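Long-range contact in domain of Unknown Function with a Cystatin-Like Fold (Nostoc punctiforme, PDB 2RGQ), which is of unknown function but adopts a cystatin-like fold and belongs to the SnoaL-like family of the NTF2 clan: residues B[22-35]-B[54-67]. Numbering follows the deposited sequence. Where two conformers were deposited one is given.
Sequences SLDKEDVENYLATF and LRQGFYAMLDTFAR
Phe58 packs as a knob: with CG anti to its backbone N (chi1 -180°), its ring reaches from helix 51-66 into a hole formed by Ser22, Leu23, Val28 and Tyr31. Val28 lies over one face, its CA 4.0 Å from the ring centroid in a CH-pi contact, while the carbonyl O of Ser22 meets the ring edge. Phe58 CD1 sits over the centre of the Tyr31 ring, though the two planes are 50° apart. Leu23 is the reciprocal knob, its side chain set among Phe58, Met61, Leu62 and Ala66. In this cystatin-like, NTF2-type fold the contact clamps helix 51-66 against the turn where helix 6-25 ends in a Schellman motif at Glu26 and helix 28-32 begins. Farther along, Leu54 CD2 stands over the Phe35 ring, 3.9 Å from its centroid. At the C-terminal end of helix 51-66, Arg67 takes Glu26 side-on, NE to OE2 at 2.8 Å and NH2 to OE1 at 3.1 Å, and its NH1 holds Asp63. An alanine in place of Glu26 would probably leave that NE edge without its carboxylate and the guanidinium freer to turn about its remaining Asp63 bond. Toward the other end, Arg55 instead grips Glu29 end-on, NH1 and NH2 both on OE2, with Leu32 CD1 over the guanidinium face.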
ATOM      1  N   SER B  22      -5.862   2.959 -14.002  1.00 10.45           N
ATOM      2  CA  SER B  22      -6.262   3.310 -15.365  0.50  9.39           C
ATOM      3  C   SER B  22      -5.395   2.574 -16.393  1.00 10.47           C
ATOM      4  O   SER B  22      -5.906   2.096 -17.412  1.00  9.96           O
ATOM      5  CB  SER B  22      -6.203   4.831 -15.586  0.50  9.12           C
ATOM      6  OG  SER B  22      -7.105   5.508 -14.718  0.50  5.33           O
ATOM      7  N   LEU B  23      -4.094   2.480 -16.103  1.00  9.62           N
ATOM      8  CA  LEU B  23      -3.163   1.756 -16.974  1.00 10.58           C
ATOM      9  C   LEU B  23      -3.544   0.288 -17.050  1.00  9.67           C
ATOM     10  O   LEU B  23      -3.619  -0.297 -18.134  1.00  9.56           O
ATOM     11  CB  LEU B  23      -1.748   1.915 -16.423  1.00 11.02           C
ATOM     12  CG  LEU B  23      -0.581   1.283 -17.199  1.00 12.19           C
ATOM     13  CD1 LEU B  23      -0.442   1.841 -18.616  1.00 12.70           C
ATOM     14  CD2 LEU B  23       0.716   1.484 -16.348  1.00 13.30           C
ATOM     15  N   ASP B  24      -3.832  -0.310 -15.908  1.00  9.53           N
ATOM     16  CA  ASP B  24      -4.197  -1.730 -15.893  1.00 10.70           C
ATOM     17  C   ASP B  24      -5.514  -2.039 -16.599  1.00 10.94           C
ATOM     18  O   ASP B  24      -5.605  -3.076 -17.280  1.00 12.53           O
ATOM     19  CB  ASP B  24      -4.207  -2.302 -14.482  1.00 11.70           C
ATOM     20  CG  ASP B  24      -2.812  -2.325 -13.827  1.00 10.83           C
ATOM     21  OD1 ASP B  24      -1.759  -2.450 -14.498  1.00 11.07           O
ATOM     22  OD2 ASP B  24      -2.768  -2.234 -12.625  1.00 10.62           O
ATOM     23  N   LYS B  25      -6.488  -1.143 -16.426  1.00 12.98           N
ATOM     24  CA  LYS B  25      -7.803  -1.214 -17.092  0.50 13.87           C
ATOM     25  C   LYS B  25      -7.731  -0.777 -18.592  1.00 14.72           C
ATOM     26  O   LYS B  25      -8.658  -1.004 -19.354  1.00 15.13           O
ATOM     27  CB  LYS B  25      -8.805  -0.348 -16.299  0.50 15.01           C
ATOM     28  CG  LYS B  25     -10.292  -0.515 -16.672  0.50 15.49           C
ATOM     29  CD  LYS B  25     -11.169   0.446 -15.864  0.50 15.67           C
ATOM     30  N   GLU B  26      -6.630  -0.159 -19.000  1.00 14.38           N
ATOM     31  CA  GLU B  26      -6.399   0.384 -20.328  1.00 14.83           C
ATOM     32  C   GLU B  26      -7.415   1.515 -20.616  1.00 15.04           C
ATOM     33  O   GLU B  26      -7.874   1.669 -21.739  1.00 16.40           O
ATOM     34  CB  GLU B  26      -6.394  -0.698 -21.427  1.00 16.00           C
ATOM     35  CG  GLU B  26      -5.597  -1.913 -21.026  1.00 15.71           C
ATOM     36  CD  GLU B  26      -5.268  -2.848 -22.167  1.00 18.25           C
ATOM     37  OE1 GLU B  26      -5.525  -2.505 -23.337  1.00 18.32           O
ATOM     38  OE2 GLU B  26      -4.739  -3.948 -21.872  1.00 19.27           O
ATOM     39  N   ASP B  27      -7.740   2.281 -19.567  1.00 13.43           N
ATOM     40  CA  ASP B  27      -8.676   3.400 -19.584  1.00 14.85           C
ATOM     41  C   ASP B  27      -7.853   4.651 -19.830  1.00 12.13           C
ATOM     42  O   ASP B  27      -7.385   5.323 -18.868  1.00 11.99           O
ATOM     43  CB  ASP B  27      -9.416   3.454 -18.227  1.00 16.11           C
ATOM     44  CG  ASP B  27     -10.428   4.588 -18.125  1.00 17.65           C
ATOM     45  OD1 ASP B  27     -10.485   5.522 -18.958  1.00 18.45           O
ATOM     46  OD2 ASP B  27     -11.174   4.565 -17.137  1.00 21.17           O
ATOM     47  N   VAL B  28      -7.626   4.963 -21.097  1.00 12.38           N
ATOM     48  CA  VAL B  28      -6.735   6.106 -21.413  1.00 10.84           C
ATOM     49  C   VAL B  28      -7.273   7.461 -20.898  1.00 11.62           C
ATOM     50  O   VAL B  28      -6.484   8.308 -20.483  1.00 10.58           O
ATOM     51  CB  VAL B  28      -6.329   6.181 -22.913  1.00 11.48           C
ATOM     52  CG1 VAL B  28      -7.525   6.555 -23.811  1.00 11.23           C
ATOM     53  CG2 VAL B  28      -5.188   7.148 -23.072  1.00 11.06           C
ATOM     54  N   GLU B  29      -8.601   7.666 -20.867  1.00 11.67           N
ATOM     55  CA  GLU B  29      -9.127   8.977 -20.413  1.00 13.09           C
ATOM     56  C   GLU B  29      -8.888   9.246 -18.937  1.00 14.50           C
ATOM     57  O   GLU B  29      -8.491  10.356 -18.585  1.00 14.38           O
ATOM     58  CB  GLU B  29     -10.622   9.184 -20.754  1.00 12.94           C
ATOM     59  CG  GLU B  29     -10.937   9.117 -22.235  1.00 14.97           C
ATOM     60  CD  GLU B  29     -10.205  10.164 -23.092  1.00 16.60           C
ATOM     61  OE1 GLU B  29     -10.085  11.334 -22.722  1.00 19.22           O
ATOM     62  OE2 GLU B  29      -9.756   9.806 -24.186  1.00 19.82           O
ATOM     63  N   ASN B  30      -9.100   8.235 -18.089  1.00 14.21           N
ATOM     64  CA  ASN B  30      -8.829   8.407 -16.651  1.00 15.96           C
ATOM     65  C   ASN B  30      -7.349   8.458 -16.353  1.00 13.49           C
ATOM     66  O   ASN B  30      -6.968   9.103 -15.399  1.00 13.86           O
ATOM     67  CB  ASN B  30      -9.568   7.375 -15.828  1.00 18.31           C
ATOM     68  CG  ASN B  30     -11.044   7.763 -15.675  1.00 22.30           C
ATOM     69  OD1 ASN B  30     -11.379   8.972 -15.560  1.00 26.73           O
ATOM     70  ND2 ASN B  30     -11.919   6.788 -15.719  1.00 21.51           N
ATOM     71  N   TYR B  31      -6.533   7.800 -17.192  1.00 10.29           N
ATOM     72  CA  TYR B  31      -5.094   7.931 -17.116  1.00 10.61           C
ATOM     73  C   TYR B  31      -4.671   9.381 -17.385  1.00 10.59           C
ATOM     74  O   TYR B  31      -3.941  10.002 -16.556  1.00  9.42           O
ATOM     75  CB  TYR B  31      -4.424   6.992 -18.114  1.00 11.11           C
ATOM     76  CG  TYR B  31      -2.909   7.133 -18.242  1.00 10.76           C
ATOM     77  CD1 TYR B  31      -2.044   6.443 -17.387  1.00 12.27           C
ATOM     78  CD2 TYR B  31      -2.346   7.911 -19.272  1.00 10.85           C
ATOM     79  CE1 TYR B  31      -0.672   6.507 -17.535  1.00 11.20           C
ATOM     80  CE2 TYR B  31      -0.973   8.012 -19.424  1.00 11.49           C
ATOM     81  CZ  TYR B  31      -0.120   7.295 -18.546  1.00 13.14           C
ATOM     82  OH  TYR B  31       1.261   7.334 -18.643  1.00 12.65           O
ATOM     83  N   LEU B  32      -5.164   9.928 -18.487  1.00 10.18           N
ATOM     84  CA  LEU B  32      -4.781  11.280 -18.906  1.00 10.69           C
ATOM     85  C   LEU B  32      -5.208  12.356 -17.923  1.00 11.56           C
ATOM     86  O   LEU B  32      -4.504  13.319 -17.746  1.00 11.40           O
ATOM     87  CB  LEU B  32      -5.307  11.586 -20.323  1.00 11.57           C
ATOM     88  CG  LEU B  32      -4.616  10.828 -21.455  1.00  9.65           C
ATOM     89  CD1 LEU B  32      -5.450  11.017 -22.784  1.00 10.66           C
ATOM     90  CD2 LEU B  32      -3.092  11.195 -21.600  1.00 12.39           C
ATOM     91  N   ALA B  33      -6.335  12.130 -17.252  1.00 11.35           N
ATOM     92  CA  ALA B  33      -6.883  13.054 -16.239  1.00 11.13           C
ATOM     93  C   ALA B  33      -5.964  13.319 -15.045  1.00 11.03           C
ATOM     94  O   ALA B  33      -6.118  14.330 -14.324  1.00 12.19           O
ATOM     95  CB  ALA B  33      -8.189  12.480 -15.741  1.00 13.23           C
ATOM     96  N   THR B  34      -5.083  12.357 -14.758  1.00 11.73           N
ATOM     97  CA  THR B  34      -4.106  12.493 -13.658  1.00 12.26           C
ATOM     98  C   THR B  34      -2.986  13.492 -13.977  1.00 11.58           C
ATOM     99  O   THR B  34      -2.337  13.978 -13.059  1.00 10.61           O
ATOM    100  CB  THR B  34      -3.450  11.128 -13.273  1.00 12.16           C
ATOM    101  OG1 THR B  34      -2.533  10.702 -14.295  1.00 10.77           O
ATOM    102  CG2 THR B  34      -4.526  10.069 -12.988  1.00 11.78           C
ATOM    103  N   PHE B  35      -2.783  13.820 -15.248  1.00  9.88           N
ATOM    104  CA  PHE B  35      -1.734  14.717 -15.667  1.00  9.14           C
ATOM    105  C   PHE B  35      -2.217  16.128 -15.919  1.00  9.36           C
ATOM    106  O   PHE B  35      -3.306  16.347 -16.470  1.00  9.28           O
ATOM    107  CB  PHE B  35      -1.066  14.249 -16.969  1.00  9.86           C
ATOM    108  CG  PHE B  35      -0.156  13.080 -16.796  1.00 10.68           C
ATOM    109  CD1 PHE B  35       1.179  13.270 -16.483  1.00 11.72           C
ATOM    110  CD2 PHE B  35      -0.641  11.777 -16.949  1.00 12.13           C
ATOM    111  CE1 PHE B  35       2.013  12.201 -16.310  1.00 11.33           C
ATOM    112  CE2 PHE B  35       0.201  10.690 -16.754  1.00 12.02           C
ATOM    113  CZ  PHE B  35       1.531  10.915 -16.442  1.00 10.49           C
ATOM    114  N   LEU B  54       1.250  11.689 -24.199  1.00 11.03           N
ATOM    115  CA  LEU B  54       0.918  10.791 -23.064  1.00 10.26           C
ATOM    116  C   LEU B  54      -0.013   9.683 -23.545  1.00  9.83           C
ATOM    117  O   LEU B  54       0.135   8.495 -23.161  1.00 10.06           O
ATOM    118  CB  LEU B  54       0.311  11.563 -21.873  1.00 10.52           C
ATOM    119  CG  LEU B  54       1.264  12.480 -21.048  1.00 10.19           C
ATOM    120  CD1 LEU B  54       0.478  13.538 -20.229  1.00 12.19           C
ATOM    121  CD2 LEU B  54       2.267  11.671 -20.160  1.00 11.42           C
ATOM    122  N   ARG B  55      -0.995  10.064 -24.360  1.00 10.96           N
ATOM    123  CA  ARG B  55      -1.924   9.085 -24.943  1.00 12.56           C
ATOM    124  C   ARG B  55      -1.162   8.019 -25.756  1.00 12.53           C
ATOM    125  O   ARG B  55      -1.395   6.846 -25.588  1.00 12.70           O
ATOM    126  CB  ARG B  55      -2.948   9.782 -25.839  1.00 13.19           C
ATOM    127  CG  ARG B  55      -3.995   8.866 -26.500  1.00 15.87           C
ATOM    128  CD  ARG B  55      -4.863   9.684 -27.436  1.00 17.01           C
ATOM    129  NE  ARG B  55      -5.681  10.653 -26.707  1.00 19.39           N
ATOM    130  CZ  ARG B  55      -6.847  10.401 -26.135  1.00 19.04           C
ATOM    131  NH1 ARG B  55      -7.399   9.201 -26.168  1.00 20.33           N
ATOM    132  NH2 ARG B  55      -7.457  11.378 -25.498  1.00 22.77           N
ATOM    133  N   GLN B  56      -0.282   8.435 -26.653  1.00 13.34           N
ATOM    134  CA  GLN B  56       0.542   7.475 -27.416  1.00 12.79           C
ATOM    135  C   GLN B  56       1.436   6.611 -26.518  1.00 11.31           C
ATOM    136  O   GLN B  56       1.559   5.404 -26.727  1.00  9.16           O
ATOM    137  CB  GLN B  56       1.428   8.205 -28.450  1.00 12.83           C
ATOM    138  CG  GLN B  56       0.695   8.896 -29.583  1.00 14.48           C
ATOM    139  CD  GLN B  56      -0.189   7.940 -30.392  1.00 15.92           C
ATOM    140  OE1 GLN B  56       0.246   6.868 -30.843  1.00 15.28           O
ATOM    141  NE2 GLN B  56      -1.447   8.339 -30.569  1.00 18.97           N
ATOM    142  N   GLY B  57       2.086   7.248 -25.544  1.00 10.33           N
ATOM    143  CA  GLY B  57       2.913   6.569 -24.561  1.00 10.73           C
ATOM    144  C   GLY B  57       2.181   5.480 -23.772  1.00 11.56           C
ATOM    145  O   GLY B  57       2.725   4.428 -23.484  1.00 11.28           O
ATOM    146  N   PHE B  58       0.942   5.771 -23.417  1.00 10.27           N
ATOM    147  CA  PHE B  58       0.071   4.862 -22.714  1.00 10.49           C
ATOM    148  C   PHE B  58      -0.044   3.535 -23.490  1.00 10.51           C
ATOM    149  O   PHE B  58       0.274   2.472 -22.957  1.00 11.16           O
ATOM    150  CB  PHE B  58      -1.266   5.556 -22.545  1.00 11.76           C
ATOM    151  CG  PHE B  58      -2.304   4.760 -21.824  1.00 10.56           C
ATOM    152  CD1 PHE B  58      -2.323   4.739 -20.457  1.00 11.71           C
ATOM    153  CD2 PHE B  58      -3.308   4.098 -22.517  1.00 11.79           C
ATOM    154  CE1 PHE B  58      -3.326   4.084 -19.796  1.00 12.49           C
ATOM    155  CE2 PHE B  58      -4.320   3.407 -21.824  1.00 12.32           C
ATOM    156  CZ  PHE B  58      -4.312   3.405 -20.499  1.00 11.72           C
ATOM    157  N   TYR B  59      -0.391   3.622 -24.781  1.00 12.41           N
ATOM    158  CA  TYR B  59      -0.519   2.424 -25.625  1.00 12.66           C
ATOM    159  C   TYR B  59       0.834   1.741 -25.871  1.00 12.11           C
ATOM    160  O   TYR B  59       0.905   0.487 -25.822  1.00 10.51           O
ATOM    161  CB  TYR B  59      -1.253   2.739 -26.934  1.00 16.70           C
ATOM    162  CG  TYR B  59      -2.684   3.116 -26.623  1.00 18.68           C
ATOM    163  CD1 TYR B  59      -3.553   2.161 -26.084  1.00 21.22           C
ATOM    164  CD2 TYR B  59      -3.154   4.380 -26.811  1.00 20.91           C
ATOM    165  CE1 TYR B  59      -4.845   2.465 -25.745  1.00 22.71           C
ATOM    166  CE2 TYR B  59      -4.478   4.697 -26.499  1.00 22.15           C
ATOM    167  CZ  TYR B  59      -5.308   3.724 -25.944  1.00 23.05           C
ATOM    168  OH  TYR B  59      -6.631   3.966 -25.595  1.00 25.77           O
ATOM    169  N   ALA B  60       1.884   2.548 -26.062  1.00 10.83           N
ATOM    170  CA  ALA B  60       3.262   2.051 -26.235  1.00 10.92           C
ATOM    171  C   ALA B  60       3.720   1.244 -25.033  1.00 11.41           C
ATOM    172  O   ALA B  60       4.242   0.144 -25.172  1.00  9.29           O
ATOM    173  CB  ALA B  60       4.216   3.218 -26.520  1.00 11.68           C
HETATM  174  N   MSE B  61       3.475   1.766 -23.827  1.00 12.91           N
HETATM  175  CA  MSE B  61       3.828   1.016 -22.610  1.00 14.17           C
HETATM  176  C   MSE B  61       3.040  -0.254 -22.489  1.00 13.37           C
HETATM  177  O   MSE B  61       3.605  -1.283 -22.196  1.00 13.08           O
HETATM  178  CB  MSE B  61       3.651   1.858 -21.360  1.00 13.68           C
HETATM  179  CG  MSE B  61       4.660   2.969 -21.320  1.00 15.01           C
HETATM  180 SE   MSE B  61       4.516   3.956 -19.675  0.75 20.81          SE
HETATM  181  CE  MSE B  61       2.675   4.588 -19.755  1.00 18.43           C
ATOM    182  N   LEU B  62       1.732  -0.197 -22.714  1.00 13.87           N
ATOM    183  CA  LEU B  62       0.907  -1.405 -22.681  1.00 12.79           C
ATOM    184  C   LEU B  62       1.409  -2.461 -23.674  1.00 14.50           C
ATOM    185  O   LEU B  62       1.534  -3.658 -23.332  1.00 14.25           O
ATOM    186  CB  LEU B  62      -0.560  -1.057 -22.938  1.00 12.71           C
ATOM    187  CG  LEU B  62      -1.304  -0.379 -21.784  1.00 11.36           C
ATOM    188  CD1 LEU B  62      -2.612   0.309 -22.262  1.00 11.15           C
ATOM    189  CD2 LEU B  62      -1.624  -1.360 -20.622  1.00 12.33           C
ATOM    190  N   ASP B  63       1.770  -2.010 -24.874  1.00 14.52           N
ATOM    191  CA  ASP B  63       2.247  -2.909 -25.918  1.00 15.44           C
ATOM    192  C   ASP B  63       3.609  -3.546 -25.637  1.00 18.20           C
ATOM    193  O   ASP B  63       3.889  -4.642 -26.137  1.00 19.43           O
ATOM    194  CB  ASP B  63       2.412  -2.144 -27.236  1.00 14.77           C
ATOM    195  CG  ASP B  63       1.115  -1.624 -27.823  1.00 16.21           C
ATOM    196  OD1 ASP B  63       0.009  -2.045 -27.411  1.00 14.58           O
ATOM    197  OD2 ASP B  63       1.217  -0.767 -28.735  1.00 16.57           O
ATOM    198  N   THR B  64       4.483  -2.830 -24.937  1.00 18.17           N
ATOM    199  CA  THR B  64       5.854  -3.289 -24.704  1.00 19.65           C
ATOM    200  C   THR B  64       6.010  -4.049 -23.392  1.00 19.64           C
ATOM    201  O   THR B  64       6.687  -5.070 -23.354  1.00 20.89           O
ATOM    202  CB  THR B  64       6.863  -2.111 -24.814  1.00 19.89           C
ATOM    203  OG1 THR B  64       6.496  -1.053 -23.942  1.00 23.40           O
ATOM    204  CG2 THR B  64       6.861  -1.546 -26.193  1.00 21.69           C
ATOM    205  N   PHE B  65       5.374  -3.588 -22.319  1.00 18.49           N
ATOM    206  CA  PHE B  65       5.519  -4.268 -21.030  1.00 18.71           C
ATOM    207  C   PHE B  65       4.402  -4.152 -20.001  1.00 17.06           C
ATOM    208  O   PHE B  65       4.366  -4.987 -19.107  1.00 19.56           O
ATOM    209  CB  PHE B  65       6.831  -3.809 -20.333  1.00 19.76           C
ATOM    210  CG  PHE B  65       6.953  -2.311 -20.178  1.00 21.85           C
ATOM    211  CD1 PHE B  65       6.331  -1.635 -19.138  1.00 24.07           C
ATOM    212  CD2 PHE B  65       7.711  -1.577 -21.072  1.00 22.89           C
ATOM    213  CE1 PHE B  65       6.449  -0.247 -19.016  1.00 25.06           C
ATOM    214  CE2 PHE B  65       7.832  -0.194 -20.957  1.00 23.68           C
ATOM    215  CZ  PHE B  65       7.208   0.467 -19.937  1.00 23.14           C
ATOM    216  N   ALA B  66       3.486  -3.183 -20.121  1.00 14.06           N
ATOM    217  CA  ALA B  66       2.571  -2.879 -19.033  1.00 12.73           C
ATOM    218  C   ALA B  66       1.202  -3.571 -19.039  1.00 10.53           C
ATOM    219  O   ALA B  66       0.472  -3.489 -18.051  1.00 13.31           O
ATOM    220  CB  ALA B  66       2.403  -1.306 -18.928  1.00 12.90           C
ATOM    221  N   ARG B  67       0.853  -4.266 -20.123  1.00 11.95           N
ATOM    222  CA  ARG B  67      -0.430  -4.942 -20.243  1.00 11.64           C
ATOM    223  C   ARG B  67      -0.530  -6.242 -19.434  1.00 12.46           C
ATOM    224  O   ARG B  67       0.412  -6.990 -19.334  1.00 13.05           O
ATOM    225  CB  ARG B  67      -0.738  -5.224 -21.732  1.00 11.96           C
ATOM    226  CG  ARG B  67      -2.037  -5.964 -22.025  1.00 13.29           C
ATOM    227  CD  ARG B  67      -2.446  -5.917 -23.500  1.00 14.14           C
ATOM    228  NE  ARG B  67      -2.946  -4.606 -23.948  1.00 16.35           N
ATOM    229  CZ  ARG B  67      -2.338  -3.742 -24.771  1.00 16.63           C
ATOM    230  NH1 ARG B  67      -1.165  -3.987 -25.317  1.00 16.86           N
ATOM    231  NH2 ARG B  67      -2.945  -2.593 -25.082  1.00 16.37           N
TER
HETATM  232  O   HOH W   1      -1.843  -3.972 -16.840  1.00 12.85           O
HETATM  233  O   HOH W   2      -7.911   1.311 -24.595  1.00 43.04           O
HETATM  234  O   HOH W   3     -10.212   7.990 -25.698  1.00 25.58           O
HETATM  235  O   HOH W   4       2.059   8.055 -21.072  1.00 14.44           O